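Pentalenene synthase (Streptomyces chartreusis NRRL 3882, PDB 6Q4S) probably catalyses the magnesium-dependent 1,10-cyclisation of (2E,6E)-farnesyl diphosphate to the bicyclic sesquiterpenol 7-epi-alpha-eudesmol. Local coordinates at residues 181-184 with 185-188; 212-215 with 216-219; 267-270 with 271-274. All coordinates share one frame; numbering follows the deposited sequence.

Interaction 1: 181-184 with 185-188; sequences VGIH and HSID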
ATOM      1  N   VAL A 181     -16.444   1.074   4.580  1.00 29.54           N
ATOM      2  CA  VAL A 181     -16.584   1.446   6.000  1.00 32.47           C
ATOM      3  C   VAL A 181     -15.218   1.814   6.644  1.00 33.23           C
ATOM      4  O   VAL A 181     -15.201   2.568   7.589  1.00 32.92           O
ATOM      5  CB  VAL A 181     -17.298   0.372   6.805  1.00 26.21           C
ATOM      6  CG1 VAL A 181     -16.441  -0.838   7.029  1.00 31.02           C
ATOM      7  CG2 VAL A 181     -17.774   0.896   8.154  1.00 30.74           C
ATOM      8  N   GLY A 182     -14.108   1.309   6.111  1.00 31.49           N
ATOM      9  CA  GLY A 182     -12.783   1.880   6.488  1.00 33.00           C
ATOM     10  C   GLY A 182     -12.292   1.460   7.894  1.00 33.86           C
ATOM     11  O   GLY A 182     -11.561   2.209   8.608  1.00 31.90           O
ATOM     12  N   ILE A 183     -12.638   0.251   8.272  1.00 30.13           N
ATOM     13  CA  ILE A 183     -12.390  -0.216   9.604  1.00 30.21           C
ATOM     14  C   ILE A 183     -11.057  -0.964   9.696  1.00 30.11           C
ATOM     15  O   ILE A 183     -10.493  -1.102  10.775  1.00 28.07           O
ATOM     16  CB  ILE A 183     -13.562  -1.127  10.040  1.00 30.43           C
ATOM     17  CG1 ILE A 183     -14.742  -0.265  10.466  1.00 33.05           C
ATOM     18  CG2 ILE A 183     -13.197  -2.038  11.171  1.00 30.55           C
ATOM     19  CD1 ILE A 183     -14.451   0.749  11.585  1.00 34.89           C
ATOM     20  N   HIS A 184     -10.558  -1.515   8.588  1.00 28.53           N
ATOM     21  CA  HIS A 184      -9.276  -2.187   8.654  1.00 27.30           C
ATOM     22  C   HIS A 184      -8.163  -1.211   9.129  1.00 29.21           C
ATOM     23  O   HIS A 184      -7.363  -1.566  10.012  1.00 28.70           O
ATOM     24  CB  HIS A 184      -8.915  -2.820   7.296  1.00 29.33           C
ATOM     25  CG  HIS A 184      -9.758  -4.027   6.984  1.00 31.62           C
ATOM     26  ND1 HIS A 184     -11.068  -3.943   6.554  1.00 35.01           N
ATOM     27  CD2 HIS A 184      -9.476  -5.347   7.072  1.00 31.52           C
ATOM     28  CE1 HIS A 184     -11.548  -5.172   6.403  1.00 32.98           C
ATOM     29  NE2 HIS A 184     -10.595  -6.035   6.701  1.00 34.24           N
ATOM     30  N   HIS A 185      -8.087  -0.037   8.503  1.00 27.27           N
ATOM     31  CA  HIS A 185      -7.030   0.949   8.859  1.00 29.87           C
ATOM     32  C   HIS A 185      -7.325   1.513  10.261  1.00 30.53           C
ATOM     33  O   HIS A 185      -6.367   1.896  11.029  1.00 30.81           O
ATOM     34  CB  HIS A 185      -6.868   2.081   7.835  1.00 28.17           C
ATOM     35  CG  HIS A 185      -8.067   2.946   7.667  1.00 29.57           C
ATOM     36  ND1 HIS A 185      -8.408   3.953   8.555  1.00 34.42           N
ATOM     37  CD2 HIS A 185      -8.958   3.042   6.652  1.00 27.70           C
ATOM     38  CE1 HIS A 185      -9.487   4.569   8.137  1.00 28.99           C
ATOM     39  NE2 HIS A 185      -9.819   4.052   6.966  1.00 34.32           N
ATOM     40  N   SER A 186      -8.630   1.590  10.585  1.00 29.69           N
ATOM     41  CA  SER A 186      -9.049   2.063  11.943  1.00 28.38           C
ATOM     42  C   SER A 186      -8.517   1.167  13.043  1.00 28.13           C
ATOM     43  O   SER A 186      -8.037   1.692  14.084  1.00 28.96           O
ATOM     44  CB  SER A 186     -10.556   2.297  12.015  1.00 28.71           C
ATOM     45  OG  SER A 186     -10.966   3.154  10.969  1.00 26.42           O
ATOM     46  N   ILE A 187      -8.589  -0.148  12.830  1.00 28.81           N
ATOM     47  CA  ILE A 187      -8.043  -1.151  13.737  1.00 31.52           C
ATOM     48  C   ILE A 187      -6.534  -1.093  13.770  1.00 29.99           C
ATOM     49  O   ILE A 187      -5.915  -1.078  14.863  1.00 30.79           O
ATOM     50  CB  ILE A 187      -8.506  -2.565  13.382  1.00 35.85           C
ATOM     51  CG1 ILE A 187     -10.005  -2.719  13.702  1.00 32.78           C
ATOM     52  CG2 ILE A 187      -7.733  -3.625  14.187  1.00 34.93           C
ATOM     53  CD1 ILE A 187     -10.690  -3.798  12.862  1.00 35.21           C
ATOM     54  N   ASP A 188      -5.922  -0.953  12.592  1.00 28.81           N
ATOM     55  CA  ASP A 188      -4.460  -0.833  12.504  1.00 31.15           C
ATOM     56  C   ASP A 188      -3.968   0.310  13.420  1.00 29.55           C
ATOM     57  O   ASP A 188      -2.955   0.171  14.063  1.00 31.24           O
ATOM     58  CB  ASP A 188      -3.996  -0.534  11.083  1.00 31.71           C
ATOM     59  CG  ASP A 188      -4.250  -1.669  10.097  1.00 29.67           C
ATOM     60  OD1 ASP A 188      -4.336  -2.853  10.475  1.00 29.48           O
ATOM     61  OD2 ASP A 188      -4.303  -1.371   8.902  1.00 31.40           O
TER

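Interaction 2: 212-215 with 216-219; sequences RDLA and ADTI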
ATOM      1  N   ARG A 212     -11.204  -9.187  11.309  1.00 34.63           N
ATOM      2  CA  ARG A 212     -11.184  -7.825  10.818  1.00 32.49           C
ATOM      3  C   ARG A 212     -12.314  -7.595   9.807  1.00 30.98           C
ATOM      4  O   ARG A 212     -13.000  -6.565   9.848  1.00 29.79           O
ATOM      5  CB  ARG A 212      -9.804  -7.526  10.188  1.00 33.20           C
ATOM      6  CG  ARG A 212      -8.671  -7.472  11.216  1.00 36.43           C
ATOM      7  CD  ARG A 212      -7.262  -7.650  10.641  1.00 38.28           C
ATOM      8  NE  ARG A 212      -6.843  -6.620   9.679  1.00 37.21           N
ATOM      9  CZ  ARG A 212      -6.306  -5.429   9.969  1.00 37.86           C
ATOM     10  NH1 ARG A 212      -6.120  -5.044  11.217  1.00 37.27           N
ATOM     11  NH2 ARG A 212      -5.917  -4.616   8.978  1.00 38.15           N
ATOM     12  N   ASP A 213     -12.488  -8.547   8.903  1.00 29.93           N
ATOM     13  CA  ASP A 213     -13.594  -8.486   7.946  1.00 31.76           C
ATOM     14  C   ASP A 213     -14.957  -8.487   8.619  1.00 31.54           C
ATOM     15  O   ASP A 213     -15.806  -7.651   8.267  1.00 29.60           O
ATOM     16  CB  ASP A 213     -13.548  -9.634   6.985  1.00 33.06           C
ATOM     17  CG  ASP A 213     -12.476  -9.492   5.934  1.00 40.92           C
ATOM     18  OD1 ASP A 213     -11.954  -8.377   5.622  1.00 35.82           O
ATOM     19  OD2 ASP A 213     -12.215 -10.542   5.338  1.00 38.78           O
ATOM     20  N   LEU A 214     -15.163  -9.353   9.601  1.00 32.55           N
ATOM     21  CA  LEU A 214     -16.469  -9.319  10.348  1.00 33.37           C
ATOM     22  C   LEU A 214     -16.688  -8.073  11.187  1.00 32.45           C
ATOM     23  O   LEU A 214     -17.801  -7.564  11.294  1.00 33.78           O
ATOM     24  CB  LEU A 214     -16.603 -10.539  11.237  1.00 34.22           C
ATOM     25  CG  LEU A 214     -16.650 -11.871  10.501  1.00 36.51           C
ATOM     26  CD1 LEU A 214     -16.355 -13.006  11.436  1.00 38.69           C
ATOM     27  CD2 LEU A 214     -18.016 -12.130   9.826  1.00 37.49           C
ATOM     28  N   ALA A 215     -15.624  -7.549  11.805  1.00 35.17           N
ATOM     29  CA  ALA A 215     -15.722  -6.303  12.512  1.00 31.68           C
ATOM     30  C   ALA A 215     -16.144  -5.218  11.533  1.00 29.39           C
ATOM     31  O   ALA A 215     -16.957  -4.333  11.850  1.00 30.20           O
ATOM     32  CB  ALA A 215     -14.391  -5.928  13.187  1.00 34.08           C
ATOM     33  N   ALA A 216     -15.579  -5.228  10.334  1.00 29.77           N
ATOM     34  CA  ALA A 216     -15.950  -4.206   9.373  1.00 28.07           C
ATOM     35  C   ALA A 216     -17.445  -4.384   8.929  1.00 31.62           C
ATOM     36  O   ALA A 216     -18.213  -3.412   8.791  1.00 28.68           O
ATOM     37  CB  ALA A 216     -15.051  -4.277   8.182  1.00 31.69           C
ATOM     38  N   ASP A 217     -17.852  -5.623   8.730  1.00 33.85           N
ATOM     39  CA  ASP A 217     -19.306  -5.879   8.379  1.00 35.06           C
ATOM     40  C   ASP A 217     -20.223  -5.339   9.460  1.00 31.92           C
ATOM     41  O   ASP A 217     -21.142  -4.570   9.183  1.00 34.93           O
ATOM     42  CB  ASP A 217     -19.596  -7.361   8.202  1.00 37.03           C
ATOM     43  CG  ASP A 217     -18.882  -7.955   7.004  1.00 42.50           C
ATOM     44  OD1 ASP A 217     -18.446  -7.194   6.085  1.00 42.64           O
ATOM     45  OD2 ASP A 217     -18.722  -9.187   7.003  1.00 44.04           O
ATOM     46  N   THR A 218     -19.928  -5.731  10.694  1.00 32.62           N
ATOM     47  CA  THR A 218     -20.746  -5.423  11.826  1.00 31.67           C
ATOM     48  C   THR A 218     -20.877  -3.981  11.928  1.00 30.04           C
ATOM     49  O   THR A 218     -21.963  -3.464  12.031  1.00 37.34           O
ATOM     50  CB  THR A 218     -20.115  -5.979  13.101  1.00 33.63           C
ATOM     51  OG1 THR A 218     -20.004  -7.388  12.994  1.00 35.43           O
ATOM     52  CG2 THR A 218     -20.921  -5.634  14.342  1.00 38.84           C
ATOM     53  N   ILE A 219     -19.767  -3.265  11.882  1.00 32.77           N
ATOM     54  CA  ILE A 219     -19.828  -1.812  12.045  1.00 30.23           C
ATOM     55  C   ILE A 219     -20.508  -1.137  10.880  1.00 31.38           C
ATOM     56  O   ILE A 219     -21.275  -0.220  11.091  1.00 30.60           O
ATOM     57  CB  ILE A 219     -18.425  -1.196  12.295  1.00 30.74           C
ATOM     58  CG1 ILE A 219     -17.921  -1.663  13.632  1.00 34.46           C
ATOM     59  CG2 ILE A 219     -18.487   0.345  12.232  1.00 30.39           C
ATOM     60  CD1 ILE A 219     -16.402  -1.622  13.736  1.00 37.74           C
TER

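Interaction 3: 267-270 with 271-274; sequences LDEY and LELQ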
ATOM      1  N   LEU A 267     -21.709 -10.469  14.014  1.00 40.51           N
ATOM      2  CA  LEU A 267     -21.266 -10.403  15.423  1.00 43.30           C
ATOM      3  C   LEU A 267     -21.032 -11.775  16.042  1.00 46.73           C
ATOM      4  O   LEU A 267     -19.935 -12.051  16.564  1.00 44.60           O
ATOM      5  CB  LEU A 267     -22.233  -9.585  16.246  1.00 40.96           C
ATOM      6  CG  LEU A 267     -21.833  -9.202  17.665  1.00 53.06           C
ATOM      7  CD1 LEU A 267     -20.541  -8.385  17.800  1.00 48.37           C
ATOM      8  CD2 LEU A 267     -22.986  -8.425  18.275  1.00 51.51           C
ATOM      9  N   ASP A 268     -22.007 -12.681  15.938  1.00 45.26           N
ATOM     10  CA  ASP A 268     -21.816 -14.012  16.509  1.00 44.43           C
ATOM     11  C   ASP A 268     -20.715 -14.806  15.881  1.00 41.57           C
ATOM     12  O   ASP A 268     -20.092 -15.594  16.589  1.00 42.73           O
ATOM     13  CB  ASP A 268     -23.078 -14.898  16.440  1.00 53.02           C
ATOM     14  CG  ASP A 268     -24.257 -14.322  17.202  1.00 59.74           C
ATOM     15  OD1 ASP A 268     -24.085 -13.529  18.170  1.00 58.16           O
ATOM     16  OD2 ASP A 268     -25.385 -14.661  16.775  1.00 73.08           O
ATOM     17  N   GLU A 269     -20.489 -14.680  14.577  1.00 39.91           N
ATOM     18  CA  GLU A 269     -19.361 -15.362  13.986  1.00 41.80           C
ATOM     19  C   GLU A 269     -18.017 -14.712  14.530  1.00 40.99           C
ATOM     20  O   GLU A 269     -17.047 -15.430  14.776  1.00 40.21           O
ATOM     21  CB  GLU A 269     -19.395 -15.351  12.460  1.00 38.99           C
ATOM     22  CG  GLU A 269     -18.260 -16.203  11.851  1.00 44.90           C
ATOM     23  CD  GLU A 269     -18.070 -16.090  10.328  1.00 48.48           C
ATOM     24  OE1 GLU A 269     -18.937 -15.538   9.620  1.00 47.10           O
ATOM     25  OE2 GLU A 269     -17.017 -16.557   9.809  1.00 54.79           O
ATOM     26  N   TYR A 270     -17.999 -13.389  14.636  1.00 39.36           N
ATOM     27  CA  TYR A 270     -16.887 -12.632  15.253  1.00 38.25           C
ATOM     28  C   TYR A 270     -16.580 -13.176  16.664  1.00 47.24           C
ATOM     29  O   TYR A 270     -15.413 -13.565  16.971  1.00 41.45           O
ATOM     30  CB  TYR A 270     -17.123 -11.076  15.302  1.00 40.45           C
ATOM     31  CG  TYR A 270     -16.017 -10.402  16.125  1.00 40.30           C
ATOM     32  CD1 TYR A 270     -14.731 -10.197  15.578  1.00 39.78           C
ATOM     33  CD2 TYR A 270     -16.220 -10.095  17.448  1.00 36.61           C
ATOM     34  CE1 TYR A 270     -13.711  -9.651  16.336  1.00 42.46           C
ATOM     35  CE2 TYR A 270     -15.203  -9.570  18.234  1.00 40.76           C
ATOM     36  CZ  TYR A 270     -13.943  -9.354  17.689  1.00 44.86           C
ATOM     37  OH  TYR A 270     -12.937  -8.823  18.488  1.00 42.62           O
ATOM     38  N   LEU A 271     -17.624 -13.276  17.497  1.00 45.59           N
ATOM     39  CA  LEU A 271     -17.466 -13.842  18.832  1.00 42.30           C
ATOM     40  C   LEU A 271     -16.948 -15.286  18.863  1.00 49.70           C
ATOM     41  O   LEU A 271     -16.133 -15.615  19.743  1.00 47.50           O
ATOM     42  CB  LEU A 271     -18.746 -13.693  19.626  1.00 45.50           C
ATOM     43  CG  LEU A 271     -19.160 -12.254  19.871  1.00 49.53           C
ATOM     44  CD1 LEU A 271     -20.545 -12.184  20.519  1.00 49.97           C
ATOM     45  CD2 LEU A 271     -18.124 -11.487  20.710  1.00 51.18           C
ATOM     46  N   GLU A 272     -17.362 -16.129  17.913  1.00 48.17           N
ATOM     47  CA  GLU A 272     -16.807 -17.513  17.792  1.00 54.15           C
ATOM     48  C   GLU A 272     -15.309 -17.501  17.458  1.00 52.38           C
ATOM     49  O   GLU A 272     -14.532 -18.349  17.937  1.00 44.31           O
ATOM     50  CB  GLU A 272     -17.503 -18.352  16.706  1.00 56.16           C
ATOM     51  CG  GLU A 272     -18.944 -18.798  16.993  1.00 70.38           C
ATOM     52  CD  GLU A 272     -19.789 -19.196  15.743  1.00 74.10           C
ATOM     53  OE1 GLU A 272     -19.265 -19.357  14.601  1.00 71.18           O
ATOM     54  OE2 GLU A 272     -21.031 -19.349  15.908  1.00 79.75           O
ATOM     55  N   LEU A 273     -14.895 -16.592  16.584  1.00 49.81           N
ATOM     56  CA  LEU A 273     -13.462 -16.543  16.212  1.00 49.40           C
ATOM     57  C   LEU A 273     -12.676 -15.973  17.397  1.00 37.06           C
ATOM     58  O   LEU A 273     -11.575 -16.428  17.709  1.00 48.66           O
ATOM     59  CB  LEU A 273     -13.255 -15.767  14.912  1.00 47.41           C
ATOM     60  CG  LEU A 273     -13.815 -16.451  13.690  1.00 48.06           C
ATOM     61  CD1 LEU A 273     -13.845 -15.515  12.503  1.00 46.85           C
ATOM     62  CD2 LEU A 273     -12.991 -17.656  13.363  1.00 51.41           C
ATOM     63  N   GLN A 274     -13.233 -15.008  18.091  1.00 40.70           N
ATOM     64  CA  GLN A 274     -12.602 -14.551  19.327  1.00 43.52           C
ATOM     65  C   GLN A 274     -12.218 -15.690  20.305  1.00 51.69           C
ATOM     66  O   GLN A 274     -11.129 -15.692  20.873  1.00 48.93           O
ATOM     67  CB  GLN A 274     -13.472 -13.569  20.061  1.00 43.09           C
ATOM     68  CG  GLN A 274     -12.958 -12.176  20.129  1.00 40.90           C
ATOM     69  CD  GLN A 274     -13.757 -11.283  21.034  1.00 45.42           C
ATOM     70  OE1 GLN A 274     -14.517 -11.744  21.933  1.00 49.14           O
ATOM     71  NE2 GLN A 274     -13.531  -9.992  20.888  1.00 38.03           N
TER

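Interaction 1: 181-184 with 185-188
The imidazole of H185 lies with one face under the carbonyl of G182, whose O stands 3.0 Å above the ring plane and is displaced toward the rim, by NE2. Although NE2 is 3.0 Å from G182 O, the angle is wrong for a hydrogen bond; the oxygen rests on the ring instead. Around the same imidazole, W146 meets it edge-to-face and F149 with its ring steeply inclined. H185 reaches this place because CG sits between the backbone N and the carbonyl carbon (chi1 63°), which folds the ring back toward the start of the helix. The bond to G182 O comes from S186, whose OG donates to it at 2.6 Å, slightly tilted from the carbonyl plane. Without the ring, as with an alanine here, the G182 carbonyl would probably lose its cover and a gap would open beside W146 and F149. A turn apart on the same helix, I183 CG2 and I187 CD1 meet at 3.5 Å, a tight apolar contact. G182 breaks the helical path with a positive phi (76°), consistent with the helix-G break of class I terpene synthases, and helix 183-194 starts anew after it. The contact is buried near the centre of the chain: H185 faces helix 136-161, I183 and I187 lean on both helices 206-228 and 288-313, and D188 forms salt bridges to R141 and R212.

Interaction 2: 212-215 with 216-219
From R212 to I219 the chain is regular alpha-helix, with A216, D217, T218 and I219 each donating its N-H to the carbonyl four residues back. The L214 carbonyl is gripped twice: T218 N gives it a bond of 2.9 Å and T218 OG1 a second of 2.8 Å. The two donors arrive from opposite faces of the carbonyl plane, the hydroxyl well above it and off the lone pairs. T218 manages this because OG1 lies anti to its own carbonyl carbon (chi1 -61°), which turns the hydroxyl back over the preceding turn. This buried hydroxyl therefore needs no distant acceptor. I219 follows a similar course with carbon atoms, bringing CD1 to 3.3 Å from A215 O. D217 folds its carboxylate back beside the D213 carbonyl, CG standing 3.3 Å from D213 O, and L214 CD2 passes OD2 of D217 at 4.1 Å.

The acids find their partners beyond this turn. R178, salt-bridged to D217 and in a long, weak ion pair with D213, probably eases the like charges, D213 OD1 and D217 OD1 being 6.6 Å apart. D213 OD1 probably hydrogen-bonds to H184 NE2, and R212 makes a salt bridge to D188. The small A215 and A216 let neighbouring helices come close, with I301 and I305 against A215 and I183 against A216. Helix 206-228 carries N223 and S227, likely ligands of the third magnesium ion and the first two positions of the NSE motif of class I terpene synthases, and I219 packs just one turn before N223.

Interaction 3: 267-270 with 271-274
Y270 and L271 touch midway along helix 252-284, one of the long helices in the alpha-helical terpene synthase fold, where its buried side gives way to its exposed one. The Y270 ring stands with CG anti to the backbone N (chi1 172°), and this swings it along the helix toward the next turn. L271 CD2 comes up to ring atom CD2 of Y270 at 4.0 Å, the two side chains crossing at a slant. Farther out along the ring, the aliphatic CG of Q274 lies 3.7 Å from Y270 OH. L271 also reaches back the other way, its CD1 at 4.3 Å from L267 CG, a looser apolar contact. Beneath these side chains the backbone bonds are regular: L271 N to L267 O at 2.8 Å and Q274 N to Y270 O at 2.8 Å are both fairly straight.

The ring of Y270 is packed against M211 of helix 206-228, V298 and I301 of helix 288-313, and F11 of the N-terminal loop; P10 and L9 of the same loop cover L271 and L267. L273 turns toward M211 and R210.

D268 and E272 lie on the more exposed side, with E269 at the border facing helix 206-228. E272 sends its chain past the D268 carbonyl, and its OE1 stays 6.0 Å from OE2 of E269. The helix is thus amphipathic here. Three carboxylates within little more than a turn probably repel one another mildly, and the salt bridge from E269 to R210 probably offsets part of this charge.

The three contacts come in series along the chain, on helices 183-194, 206-228 and 252-284, and step outward from the core, interaction 1 lying about 4 Å from the centre of the chain and interaction 3 about 20 Å. Centre to centre, interactions 1 and 2 are about 9 Å apart, 2 and 3 about 10 Å, and 1 and 3 about 18 Å. Interaction 2 touches both others. Toward interaction 1 the joint is polar, with D188 OD1 2.8 Å from R212 NH2 in a salt bridge; toward interaction 3 it is van der Waals packing, L214 CD1 3.7 Å from L273 CD1 among others. Helix 206-228, which probably supplies magnesium ligands, is thus held between the central helix break and an outer helix.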